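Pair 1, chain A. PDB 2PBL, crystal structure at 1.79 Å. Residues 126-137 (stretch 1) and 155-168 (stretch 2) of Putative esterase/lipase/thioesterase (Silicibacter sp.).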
# COMPACT_ATOMS: atom_id res chain seq x y z
N GLU A 126 -1.61 12.84 14.11
CA GLU A 126 -2.12 12.07 15.25
C GLU A 126 -1.03 11.38 16.05
O GLU A 126 -1.11 11.28 17.28
CB GLU A 126 -3.12 11.03 14.75
CG GLU A 126 -4.29 11.59 14.10
CD GLU A 126 -5.14 12.35 15.07
OE1 GLU A 126 -5.31 11.87 16.20
OE2 GLU A 126 -5.63 13.42 14.72
N ILE A 127 -0.02 10.93 15.34
CA ILE A 127 1.06 10.19 15.89
C ILE A 127 2.39 10.90 15.67
O ILE A 127 2.75 11.28 14.54
CB ILE A 127 1.11 8.77 15.27
CG1 ILE A 127 -0.24 8.05 15.37
CG2 ILE A 127 2.20 7.94 15.90
CD1 ILE A 127 -0.65 7.72 16.79
N ASP A 128 3.14 11.02 16.74
CA ASP A 128 4.45 11.59 16.66
C ASP A 128 5.46 10.48 16.35
O ASP A 128 5.19 9.30 16.58
CB ASP A 128 4.81 12.25 17.99
CG ASP A 128 3.92 13.42 18.35
OD1 ASP A 128 3.16 13.90 17.49
OD2 ASP A 128 4.00 13.88 19.50
N GLY A 129 6.61 10.87 15.81
CA GLY A 129 7.71 9.95 15.64
C GLY A 129 8.01 9.66 14.19
O GLY A 129 7.40 10.25 13.31
N PRO A 130 8.93 8.70 13.93
CA PRO A 130 9.19 8.35 12.59
C PRO A 130 7.95 7.72 11.91
O PRO A 130 7.07 7.16 12.56
CB PRO A 130 10.31 7.34 12.70
CG PRO A 130 10.11 6.71 14.01
CD PRO A 130 9.75 7.89 14.86
N ILE A 131 7.95 7.81 10.60
CA ILE A 131 6.88 7.26 9.80
C ILE A 131 7.44 6.18 8.88
O ILE A 131 8.48 6.38 8.26
CB ILE A 131 6.26 8.36 8.92
CG1 ILE A 131 5.69 9.46 9.81
CG2 ILE A 131 5.24 7.71 7.96
CD1 ILE A 131 5.13 10.66 9.08
N VAL A 132 6.74 5.04 8.83
CA VAL A 132 7.07 3.94 7.92
C VAL A 132 5.81 3.66 7.09
O VAL A 132 4.68 3.71 7.59
CB VAL A 132 7.67 2.69 8.59
CG1 VAL A 132 9.07 3.00 9.19
CG2 VAL A 132 6.70 2.05 9.64
N LEU A 133 6.03 3.38 5.81
CA LEU A 133 4.98 3.15 4.86
C LEU A 133 5.09 1.79 4.24
O LEU A 133 6.18 1.39 3.85
CB LEU A 133 5.10 4.18 3.71
CG LEU A 133 4.97 5.68 4.03
CD1 LEU A 133 4.99 6.52 2.76
CD2 LEU A 133 3.74 5.96 4.89
N ALA A 134 3.97 1.09 4.13
CA ALA A 134 3.93 -0.12 3.30
C ALA A 134 2.59 -0.12 2.58
O ALA A 134 1.63 0.48 3.03
CB ALA A 134 4.11 -1.39 4.10
N GLY A 135 2.56 -0.80 1.47
CA GLY A 135 1.36 -0.84 0.65
C GLY A 135 1.46 -1.96 -0.36
O GLY A 135 2.55 -2.27 -0.87
N HIS A 136 0.30 -2.55 -0.65
CA HIS A 136 0.23 -3.73 -1.49
C HIS A 136 -0.37 -3.47 -2.86
O HIS A 136 -1.48 -2.90 -2.95
CB HIS A 136 -0.59 -4.77 -0.70
CG HIS A 136 -0.85 -6.05 -1.43
ND1 HIS A 136 -2.12 -6.57 -1.56
CD2 HIS A 136 -0.02 -6.92 -2.05
CE1 HIS A 136 -2.05 -7.71 -2.23
NE2 HIS A 136 -0.80 -7.93 -2.56
N SER A 137 0.37 -3.81 -3.90
CA SER A 137 -0.17 -3.76 -5.26
C SER A 137 -0.42 -2.27 -5.64
O SER A 137 0.57 -1.49 -5.65
CB SER A 137 -1.36 -4.71 -5.34
OG SER A 137 -1.67 -5.07 -6.70
N ALA A 155 7.34 18.53 5.79
CA ALA A 155 7.22 18.20 7.20
C ALA A 155 6.87 16.72 7.49
O ALA A 155 7.20 16.17 8.56
CB ALA A 155 6.18 19.10 7.89
N VAL A 156 6.20 16.08 6.55
CA VAL A 156 5.85 14.65 6.70
C VAL A 156 6.94 13.82 6.05
O VAL A 156 7.45 12.86 6.60
CB VAL A 156 4.48 14.31 6.02
CG1 VAL A 156 4.01 12.93 6.44
CG2 VAL A 156 3.48 15.33 6.40
N GLY A 157 7.30 14.19 4.83
CA GLY A 157 8.33 13.48 4.15
C GLY A 157 9.61 13.38 4.97
O GLY A 157 10.22 12.28 5.02
N ALA A 158 10.01 14.46 5.64
CA ALA A 158 11.29 14.44 6.39
C ALA A 158 11.34 13.33 7.40
O ALA A 158 12.43 12.84 7.74
CB ALA A 158 11.53 15.75 7.07
N ARG A 159 10.15 12.93 7.86
CA ARG A 159 9.99 11.90 8.91
C ARG A 159 9.90 10.50 8.37
O ARG A 159 9.97 9.52 9.16
CB ARG A 159 8.73 12.17 9.69
CG ARG A 159 8.75 13.43 10.57
CD ARG A 159 7.36 13.79 11.00
NE ARG A 159 6.77 12.76 11.86
CZ ARG A 159 5.52 12.79 12.29
NH1 ARG A 159 4.73 13.80 12.00
NH2 ARG A 159 5.06 11.83 13.06
N ILE A 160 9.77 10.34 7.04
CA ILE A 160 9.62 8.97 6.52
C ILE A 160 10.97 8.26 6.64
O ILE A 160 11.98 8.70 6.07
CB ILE A 160 9.12 8.92 5.10
CG1 ILE A 160 7.70 9.49 5.01
CG2 ILE A 160 9.12 7.47 4.54
CD1 ILE A 160 7.26 9.67 3.56
N ARG A 161 10.96 7.12 7.33
CA ARG A 161 12.16 6.34 7.59
C ARG A 161 12.34 5.20 6.61
O ARG A 161 13.42 5.00 6.09
CB ARG A 161 12.14 5.83 9.04
CG ARG A 161 13.26 4.89 9.41
CD ARG A 161 13.41 4.68 10.87
NE ARG A 161 14.39 3.64 11.18
CZ ARG A 161 15.71 3.85 11.20
NH1 ARG A 161 16.22 5.03 10.88
NH2 ARG A 161 16.53 2.85 11.47
N ASN A 162 11.27 4.46 6.37
CA ASN A 162 11.28 3.26 5.51
C ASN A 162 10.04 3.28 4.63
O ASN A 162 8.93 3.69 5.06
CB ASN A 162 11.18 1.93 6.30
CG ASN A 162 12.25 1.71 7.37
OD1 ASN A 162 13.39 2.00 7.15
ND2 ASN A 162 11.86 1.10 8.59
N VAL A 163 10.19 2.82 3.39
CA VAL A 163 9.07 2.60 2.48
C VAL A 163 9.23 1.19 1.91
O VAL A 163 10.26 0.89 1.26
CB VAL A 163 8.95 3.63 1.34
CG1 VAL A 163 7.72 3.28 0.51
CG2 VAL A 163 8.80 5.02 1.89
N VAL A 164 8.19 0.37 2.11
CA VAL A 164 8.16 -1.05 1.68
C VAL A 164 6.93 -1.32 0.83
O VAL A 164 5.86 -1.71 1.35
CB VAL A 164 8.21 -2.05 2.88
CG1 VAL A 164 8.31 -3.51 2.37
CG2 VAL A 164 9.38 -1.73 3.77
N PRO A 165 7.06 -1.11 -0.49
CA PRO A 165 5.98 -1.42 -1.45
C PRO A 165 6.00 -2.90 -1.70
O PRO A 165 7.05 -3.46 -2.05
CB PRO A 165 6.46 -0.72 -2.73
CG PRO A 165 7.52 0.23 -2.30
CD PRO A 165 8.19 -0.47 -1.20
N ILE A 166 4.88 -3.55 -1.40
CA ILE A 166 4.76 -4.96 -1.48
C ILE A 166 4.05 -5.24 -2.81
O ILE A 166 2.90 -4.84 -3.02
CB ILE A 166 3.93 -5.49 -0.31
CG1 ILE A 166 4.55 -5.05 1.05
CG2 ILE A 166 3.81 -6.98 -0.43
CD1 ILE A 166 3.54 -5.24 2.30
N SER A 167 4.75 -5.91 -3.72
CA SER A 167 4.19 -6.25 -5.03
C SER A 167 3.63 -4.99 -5.70
O SER A 167 2.48 -4.96 -6.16
CB SER A 167 3.12 -7.30 -4.84
OG SER A 167 3.59 -8.34 -3.97
N PRO A 168 4.48 -3.94 -5.83
CA PRO A 168 3.99 -2.70 -6.39
C PRO A 168 3.79 -2.64 -7.93
O PRO A 168 4.39 -3.42 -8.71
CB PRO A 168 5.13 -1.73 -6.07
CG PRO A 168 6.37 -2.62 -6.15
CD PRO A 168 5.90 -3.86 -5.42

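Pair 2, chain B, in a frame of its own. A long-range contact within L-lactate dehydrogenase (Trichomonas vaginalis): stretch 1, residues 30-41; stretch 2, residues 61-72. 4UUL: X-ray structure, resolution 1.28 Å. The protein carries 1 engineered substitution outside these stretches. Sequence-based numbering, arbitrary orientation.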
# COMPACT_ATOMS: atom_id res chain seq x y z
N TYR B 30 -14.08 -0.77 -0.50
CA TYR B 30 -15.49 -0.56 -0.81
C TYR B 30 -15.84 -0.86 -2.28
O TYR B 30 -16.94 -0.55 -2.74
CB TYR B 30 -15.88 0.88 -0.47
CG TYR B 30 -16.35 1.05 0.96
CD1 TYR B 30 -17.65 0.76 1.31
CD2 TYR B 30 -15.49 1.52 1.94
CE1 TYR B 30 -18.10 0.94 2.60
CE2 TYR B 30 -15.92 1.66 3.25
CZ TYR B 30 -17.25 1.42 3.56
OH TYR B 30 -17.67 1.61 4.84
N GLY B 31 -14.91 -1.45 -3.00
CA GLY B 31 -15.25 -1.88 -4.35
C GLY B 31 -15.54 -0.72 -5.28
O GLY B 31 -14.77 0.23 -5.33
N ASP B 32 -16.64 -0.78 -6.02
CA ASP B 32 -16.97 0.29 -6.94
C ASP B 32 -17.42 1.58 -6.26
O ASP B 32 -17.53 2.61 -6.90
CB ASP B 32 -18.07 -0.16 -7.91
CG ASP B 32 -17.60 -1.22 -8.88
OD1 ASP B 32 -16.39 -1.47 -8.98
OD2 ASP B 32 -18.45 -1.80 -9.54
N ARG B 33 -17.74 1.52 -4.97
CA ARG B 33 -18.26 2.68 -4.27
C ARG B 33 -17.14 3.67 -3.94
O ARG B 33 -16.04 3.25 -3.58
CB ARG B 33 -18.93 2.21 -2.99
CG ARG B 33 -19.63 3.31 -2.23
CD ARG B 33 -20.42 2.74 -1.07
NE ARG B 33 -21.07 3.82 -0.33
CZ ARG B 33 -21.59 3.68 0.88
NH1 ARG B 33 -21.55 2.51 1.47
NH2 ARG B 33 -22.13 4.74 1.48
N GLN B 34 -17.40 4.96 -4.05
CA GLN B 34 -16.40 5.93 -3.64
C GLN B 34 -16.23 6.02 -2.13
O GLN B 34 -17.16 5.64 -1.38
CB GLN B 34 -16.72 7.30 -4.17
CG GLN B 34 -16.59 7.43 -5.68
CD GLN B 34 -16.55 8.86 -6.08
OE1 GLN B 34 -17.49 9.62 -5.79
NE2 GLN B 34 -15.47 9.26 -6.74
N VAL B 35 -15.07 6.54 -1.72
CA VAL B 35 -14.77 6.74 -0.33
C VAL B 35 -14.41 8.20 -0.09
O VAL B 35 -13.87 8.88 -0.96
CB VAL B 35 -13.63 5.81 0.15
CG1 VAL B 35 -14.08 4.38 0.06
CG2 VAL B 35 -12.34 6.08 -0.62
N TYR B 36 -14.75 8.66 1.11
CA TYR B 36 -14.40 9.98 1.58
C TYR B 36 -13.62 9.78 2.90
O TYR B 36 -14.16 9.16 3.83
CB TYR B 36 -15.63 10.88 1.82
CG TYR B 36 -15.26 12.27 2.24
CD1 TYR B 36 -14.88 12.54 3.55
CD2 TYR B 36 -15.36 13.34 1.36
CE1 TYR B 36 -14.58 13.81 3.97
CE2 TYR B 36 -15.07 14.63 1.78
CZ TYR B 36 -14.66 14.85 3.09
OH TYR B 36 -14.35 16.13 3.49
N LEU B 37 -12.35 10.18 2.93
CA LEU B 37 -11.45 9.87 4.07
C LEU B 37 -11.46 10.99 5.08
O LEU B 37 -11.22 12.14 4.76
CB LEU B 37 -10.03 9.60 3.58
CG LEU B 37 -9.88 8.40 2.63
CD1 LEU B 37 -8.45 8.31 2.20
CD2 LEU B 37 -10.33 7.18 3.30
N HIS B 38 -11.72 10.63 6.33
CA HIS B 38 -11.54 11.52 7.48
C HIS B 38 -10.22 11.12 8.13
O HIS B 38 -10.06 9.97 8.55
CB HIS B 38 -12.68 11.37 8.46
CG HIS B 38 -14.02 11.74 7.92
ND1 HIS B 38 -14.77 12.75 8.47
CD2 HIS B 38 -14.78 11.22 6.93
CE1 HIS B 38 -15.93 12.84 7.83
NE2 HIS B 38 -15.95 11.94 6.87
N LEU B 39 -9.26 12.04 8.13
CA LEU B 39 -7.89 11.76 8.52
C LEU B 39 -7.55 12.59 9.74
O LEU B 39 -7.39 13.81 9.65
CB LEU B 39 -6.95 12.07 7.35
CG LEU B 39 -7.29 11.32 6.06
CD1 LEU B 39 -6.47 11.85 4.91
CD2 LEU B 39 -6.98 9.85 6.21
N LEU B 40 -7.50 11.94 10.91
CA LEU B 40 -7.33 12.62 12.18
C LEU B 40 -5.94 12.41 12.73
O LEU B 40 -5.42 11.29 12.75
CB LEU B 40 -8.36 12.11 13.19
CG LEU B 40 -8.30 12.65 14.62
CD1 LEU B 40 -8.60 14.15 14.66
CD2 LEU B 40 -9.24 11.87 15.56
N ASP B 41 -5.32 13.50 13.20
CA ASP B 41 -4.07 13.40 13.95
C ASP B 41 -3.94 14.64 14.85
O ASP B 41 -4.88 15.39 14.97
CB ASP B 41 -2.87 13.12 13.03
CG ASP B 41 -1.81 12.23 13.65
OD1 ASP B 41 -1.53 12.38 14.85
OD2 ASP B 41 -1.30 11.33 12.92
N PHE B 61 -7.04 9.26 -7.81
CA PHE B 61 -7.83 8.05 -7.57
C PHE B 61 -9.28 8.26 -7.99
O PHE B 61 -9.95 9.11 -7.41
CB PHE B 61 -7.83 7.75 -6.07
CG PHE B 61 -6.59 7.11 -5.54
CD1 PHE B 61 -6.11 5.92 -6.04
CD2 PHE B 61 -5.93 7.69 -4.47
CE1 PHE B 61 -5.00 5.25 -5.47
CE2 PHE B 61 -4.83 7.04 -3.88
CZ PHE B 61 -4.38 5.82 -4.39
N PRO B 62 -9.81 7.41 -8.89
CA PRO B 62 -11.22 7.59 -9.22
C PRO B 62 -12.17 7.31 -8.05
O PRO B 62 -13.31 7.78 -8.02
CB PRO B 62 -11.47 6.59 -10.37
CG PRO B 62 -10.28 5.70 -10.38
CD PRO B 62 -9.15 6.44 -9.77
N HIS B 63 -11.73 6.50 -7.09
CA HIS B 63 -12.60 6.13 -5.96
C HIS B 63 -12.62 7.16 -4.86
O HIS B 63 -13.41 7.04 -3.93
CB HIS B 63 -12.22 4.77 -5.35
CG HIS B 63 -12.41 3.61 -6.25
ND1 HIS B 63 -11.48 3.20 -7.17
CD2 HIS B 63 -13.44 2.73 -6.35
CE1 HIS B 63 -11.91 2.13 -7.79
NE2 HIS B 63 -13.10 1.82 -7.31
N LEU B 64 -11.74 8.14 -4.92
CA LEU B 64 -11.62 9.10 -3.84
C LEU B 64 -12.51 10.29 -4.08
O LEU B 64 -12.22 11.14 -4.90
CB LEU B 64 -10.17 9.52 -3.62
CG LEU B 64 -9.88 10.40 -2.40
CD1 LEU B 64 -10.26 9.73 -1.09
CD2 LEU B 64 -8.41 10.76 -2.34
N ALA B 65 -13.65 10.34 -3.39
CA ALA B 65 -14.60 11.46 -3.49
C ALA B 65 -14.07 12.71 -2.87
O ALA B 65 -14.37 13.80 -3.30
CB ALA B 65 -15.92 11.08 -2.82
N GLY B 66 -13.26 12.56 -1.83
CA GLY B 66 -12.71 13.68 -1.10
C GLY B 66 -12.10 13.22 0.22
O GLY B 66 -12.05 12.02 0.50
N PHE B 67 -11.63 14.17 1.02
CA PHE B 67 -11.04 13.88 2.31
C PHE B 67 -11.06 15.17 3.15
O PHE B 67 -11.21 16.28 2.63
CB PHE B 67 -9.60 13.41 2.16
CG PHE B 67 -8.71 14.40 1.48
CD1 PHE B 67 -8.10 15.41 2.19
CD2 PHE B 67 -8.51 14.32 0.13
CE1 PHE B 67 -7.31 16.36 1.54
CE2 PHE B 67 -7.72 15.25 -0.52
CZ PHE B 67 -7.12 16.26 0.19
N VAL B 68 -10.87 14.98 4.44
CA VAL B 68 -10.60 16.07 5.35
C VAL B 68 -9.47 15.62 6.27
O VAL B 68 -9.50 14.53 6.82
CB VAL B 68 -11.84 16.51 6.17
CG1 VAL B 68 -12.40 15.42 7.06
CG2 VAL B 68 -11.51 17.77 6.96
N ALA B 69 -8.44 16.43 6.36
CA ALA B 69 -7.32 16.23 7.28
C ALA B 69 -7.52 17.20 8.39
O ALA B 69 -7.67 18.43 8.17
CB ALA B 69 -6.03 16.60 6.58
N THR B 70 -7.57 16.69 9.61
CA THR B 70 -8.03 17.52 10.73
C THR B 70 -7.42 17.11 12.06
O THR B 70 -6.99 15.95 12.22
CB THR B 70 -9.56 17.47 10.80
OG1 THR B 70 -10.04 18.40 11.76
CG2 THR B 70 -10.09 16.10 11.16
N THR B 71 -7.40 18.03 12.99
CA THR B 71 -7.17 17.72 14.40
C THR B 71 -8.46 17.73 15.24
O THR B 71 -8.41 17.49 16.42
CB THR B 71 -6.21 18.72 15.02
OG1 THR B 71 -6.80 20.01 14.98
CG2 THR B 71 -4.92 18.75 14.22
N ASP B 72 -9.58 18.03 14.62
CA ASP B 72 -10.83 18.27 15.31
C ASP B 72 -11.69 17.01 15.36
O ASP B 72 -12.07 16.46 14.30
CB ASP B 72 -11.64 19.32 14.55
CG ASP B 72 -12.94 19.60 15.20
OD1 ASP B 72 -12.90 19.96 16.38
OD2 ASP B 72 -14.00 19.42 14.56
O HOH W 1 -13.92 -0.62 -8.41
O HOH W 2 -6.44 15.89 17.35

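The sharpest difference lies just before the second strand, where Arg A159 in pair 1 matches His B63 in pair 2. Arg A159 reaches back along the loop before strand 1: its NH2 donates to Ile A127 O and to Gly A129 O, each at 2.8 Å, and its NE donates to Gly A129 O at 3.0 Å. A guanidinium carries several N-H groups in one plane, so it can satisfy two carbonyls at its edge while Ile A131 CD1 lies over one face. The shorter imidazole is linked by water 1, which hydrogen-bonds to His B63 NE2 (2.8 Å) and Asp B32 OD1 (2.7 Å), while His B63 CD2 lies 3.0 Å from Gly B31 O. Pair 2 has a direct side-chain bond nearby, from Gln B34 NE2 to Pro B62 O (2.9 Å), the residue before His B63; Pro A130, matching Gln B34, has no side-chain donor.

Beneath these differences the backbones agree: 14 central residues superpose with an RMSD of 0.6 Å over N, CA and C. In each pair two neighbouring parallel strands run within 6° (pair 1) or 8° (pair 2) of each other, their axes 4.6 Å apart at closest approach. The hydrogen-bond ladder repeats: Leu A133 N to Asn A162 O (3.0 Å) and Val A164 N to Leu A133 O (2.8 Å) correspond to Leu B37 N to Gly B66 O (3.1 Å) and Val B68 N to Leu B37 O (2.9 Å).

On one face the matched Leu A133 and Leu B37 are alike, with chi1 m and chi2 t. Leu A133 CD1 lies 4.0 Å from Ile A160 CD1, and Leu B37 CG 4.0 Å from Leu B64 CD1. Branched aliphatic chains fill this apolar space; Leu B64 is partly exposed, the others buried. Val A163 matches Phe B67, whose CB lies 4.1 Å from Leu B37 CB; its ring, with chi1 p, extends beyond that leucine, so the extra bulk does not press on it.

On the other face the pairs divide the space differently. In pair 1, Val A132 CG1 lies 3.4 Å from Asn A162 ND2. In pair 2 the large side chain is Tyr B36, on the first strand, whose ring lays one face over Gly B66 C and Phe B67 N. Glycine suits that place because an ideal CB on Gly B66 would come 2.9 Å from Tyr B36 CE2, a clash. Val A164 and Val B68 match: Val A164 CB lies 4.3 Å from Ala A134 CB, while Val B68 CG1 meets both Tyr B36 CE1 (4.1 Å) and ND1 of His B38 (3.8 Å), the counterpart of Ala A134.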